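Local coordinates for protein possible thiol-disulfide isomerase (PDB 3HCZ) that is probably a thiol-disulfide isomerase, with a thioredoxin-like domain of the kind that carries out thiol-disulfide exchange, at residues Ala31-Leu36 and Asp136-Tyr141. Residues are numbered along the deposited sequence; the frame is centred on the assembly and turned at random.
Sequences AKYTIL and DFLVQY. With SO4 (sulfate ion), chain E.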
loop_
_atom_site.group_PDB
_atom_site.type_symbol
_atom_site.label_atom_id
_atom_site.label_comp_id
_atom_site.label_asym_id
_atom_site.label_seq_id
_atom_site.Cartn_x
_atom_site.Cartn_y
_atom_site.Cartn_z
ATOM N N ALA A 31 7.701 9.315 -4.515
ATOM C CA ALA A 31 6.434 9.491 -5.221
ATOM C C ALA A 31 5.651 10.639 -4.576
ATOM O O ALA A 31 5.711 10.836 -3.356
ATOM C CB ALA A 31 5.583 8.160 -5.121
ATOM N N LYS A 32 4.894 11.371 -5.388
ATOM C CA LYS A 32 4.066 12.445 -4.883
ATOM C C LYS A 32 3.058 11.894 -3.842
ATOM O O LYS A 32 2.799 12.545 -2.795
ATOM C CB LYS A 32 3.333 13.147 -6.034
ATOM C CG LYS A 32 2.364 14.204 -5.556
ATOM C CD LYS A 32 1.758 14.942 -6.728
ATOM C CE LYS A 32 0.980 16.104 -6.210
ATOM N NZ LYS A 32 0.165 16.735 -7.277
ATOM N N TYR A 33 2.479 10.709 -4.119
ATOM C CA TYR A 33 1.595 10.036 -3.137
ATOM C C TYR A 33 1.994 8.588 -3.157
ATOM O O TYR A 33 2.286 8.059 -4.242
ATOM C CB TYR A 33 0.113 10.031 -3.525
ATOM C CG TYR A 33 -0.454 11.399 -3.568
ATOM C CD1 TYR A 33 -0.691 12.116 -2.389
ATOM C CD2 TYR A 33 -0.730 12.003 -4.790
ATOM C CE1 TYR A 33 -1.203 13.463 -2.454
ATOM C CE2 TYR A 33 -1.238 13.323 -4.854
ATOM C CZ TYR A 33 -1.476 14.025 -3.675
ATOM O OH TYR A 33 -1.975 15.325 -3.750
ATOM N N THR A 34 2.035 7.976 -1.976
ATOM C CA THR A 34 2.210 6.527 -1.860
ATOM C C THR A 34 0.954 5.932 -1.250
ATOM O O THR A 34 0.514 6.356 -0.167
ATOM C CB THR A 34 3.422 6.109 -0.974
ATOM O OG1 THR A 34 4.604 6.702 -1.493
ATOM C CG2 THR A 34 3.582 4.522 -0.912
ATOM N N ILE A 35 0.373 4.950 -1.942
ATOM C CA ILE A 35 -0.735 4.188 -1.414
ATOM C C ILE A 35 -0.126 2.984 -0.674
ATOM O O ILE A 35 0.519 2.131 -1.296
ATOM C CB ILE A 35 -1.685 3.716 -2.552
ATOM C CG1 ILE A 35 -2.039 4.867 -3.513
ATOM C CG2 ILE A 35 -2.946 3.046 -1.977
ATOM C CD1 ILE A 35 -2.578 6.115 -2.826
ATOM N N LEU A 36 -0.308 2.940 0.631
ATOM C CA LEU A 36 0.171 1.852 1.383
ATOM C C LEU A 36 -0.964 0.820 1.413
ATOM O O LEU A 36 -2.034 1.085 1.962
ATOM C CB LEU A 36 0.619 2.342 2.769
ATOM C CG LEU A 36 1.052 1.292 3.766
ATOM C CD1 LEU A 36 2.140 0.298 3.179
ATOM C CD2 LEU A 36 1.609 2.094 4.964
ATOM N N ASP A 136 -11.967 10.833 -5.275
ATOM C CA ASP A 136 -12.540 11.936 -4.551
ATOM C C ASP A 136 -11.724 12.424 -3.397
ATOM O O ASP A 136 -11.652 13.631 -3.169
ATOM C CB ASP A 136 -13.948 11.648 -4.121
ATOM C CG ASP A 136 -14.872 12.376 -4.954
ATOM O OD1 ASP A 136 -15.157 11.905 -6.089
ATOM O OD2 ASP A 136 -15.218 13.501 -4.523
ATOM N N PHE A 137 -11.114 11.495 -2.674
ATOM C CA PHE A 137 -10.216 11.892 -1.624
ATOM C C PHE A 137 -9.082 12.783 -2.196
ATOM O O PHE A 137 -8.819 13.842 -1.641
ATOM C CB PHE A 137 -9.603 10.720 -0.858
ATOM C CG PHE A 137 -8.458 11.166 -0.012
ATOM C CD1 PHE A 137 -8.701 11.785 1.225
ATOM C CD2 PHE A 137 -7.147 11.098 -0.505
ATOM C CE1 PHE A 137 -7.631 12.286 2.003
ATOM C CE2 PHE A 137 -6.075 11.591 0.242
ATOM C CZ PHE A 137 -6.295 12.209 1.471
ATOM N N LEU A 138 -8.417 12.361 -3.281
ATOM C CA LEU A 138 -7.307 13.187 -3.821
ATOM C C LEU A 138 -7.763 14.577 -4.290
ATOM O O LEU A 138 -7.046 15.575 -4.067
ATOM C CB LEU A 138 -6.505 12.473 -4.917
ATOM C CG LEU A 138 -5.704 11.284 -4.369
ATOM C CD1 LEU A 138 -5.236 10.414 -5.479
ATOM C CD2 LEU A 138 -4.528 11.795 -3.516
ATOM N N VAL A 139 -8.944 14.660 -4.910
ATOM C CA VAL A 139 -9.465 15.984 -5.316
ATOM C C VAL A 139 -9.616 16.904 -4.121
ATOM O O VAL A 139 -9.123 18.033 -4.151
ATOM C CB VAL A 139 -10.788 15.932 -6.113
ATOM C CG1 VAL A 139 -11.241 17.349 -6.435
ATOM C CG2 VAL A 139 -10.599 15.171 -7.405
ATOM N N GLN A 140 -10.272 16.427 -3.066
ATOM C CA GLN A 140 -10.591 17.285 -1.919
ATOM C C GLN A 140 -9.325 17.670 -1.168
ATOM O O GLN A 140 -9.176 18.819 -0.729
ATOM C CB GLN A 140 -11.576 16.622 -0.931
ATOM C CG GLN A 140 -12.915 16.051 -1.508
ATOM C CD GLN A 140 -13.548 16.872 -2.641
ATOM O OE1 GLN A 140 -13.854 16.323 -3.716
ATOM N NE2 GLN A 140 -13.750 18.180 -2.411
ATOM N N TYR A 141 -8.419 16.702 -1.033
ATOM C CA TYR A 141 -7.124 16.913 -0.369
ATOM C C TYR A 141 -6.360 18.044 -1.051
ATOM O O TYR A 141 -5.910 18.998 -0.385
ATOM C CB TYR A 141 -6.278 15.646 -0.388
ATOM C CG TYR A 141 -4.918 15.875 0.220
ATOM C CD1 TYR A 141 -4.770 16.031 1.599
ATOM C CD2 TYR A 141 -3.774 15.958 -0.583
ATOM C CE1 TYR A 141 -3.516 16.255 2.170
ATOM C CE2 TYR A 141 -2.502 16.179 -0.022
ATOM C CZ TYR A 141 -2.394 16.333 1.346
ATOM O OH TYR A 141 -1.165 16.544 1.897
HETATM S S SO4 E . 6.657 11.135 -9.133
HETATM O O1 SO4 E . 6.444 12.036 -10.263
HETATM O O2 SO4 E . 6.281 9.781 -9.537
HETATM O O3 SO4 E . 8.078 11.122 -8.794
HETATM O O4 SO4 E . 5.866 11.561 -7.977
#
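A methyl group of Leu138 sits squarely over one face of the Tyr33 ring. CD2 lies 3.7 Å from the ring centroid and only 7° off the ring normal, a centred CH-pi contact in which all six ring carbons are almost equally distant from the methyl. On Leu138, CG stands anti to the carbonyl carbon, and chi2 (165°) then sets CD2 over the tyrosine.

Tyr141, one helical turn further on, meets the same ring at its rim rather than its face. Its CE2 lies close to the plane of the Tyr33 ring, 3.9 Å from Tyr33 CE1, while Tyr33 OH returns the approach, 3.7 Å from Tyr141 CD2 and near the plane of that ring. The planes stand about 75° apart and meet edge to edge, so neither ring lies over the face of the other. The phenol oxygen of Tyr33 finds its polar partner in Glu142, the next residue of the helix, through a hydrogen bond that ties the far end of the ring to the helix. Ile125 of the edge strand 124-127 touches both tyrosines.

Away from the helix, just before the strand, the backbone N of Lys32 donates a 2.8 Å hydrogen bond to O4 of a sulfate, probably from the crystallisation liquor. The Tyr33, Leu138 and Tyr141 cluster joins the start of central strand 33-39 to the C-terminal helix 134-147, the helix-on-sheet packing of a thioredoxin-like alpha/beta fold.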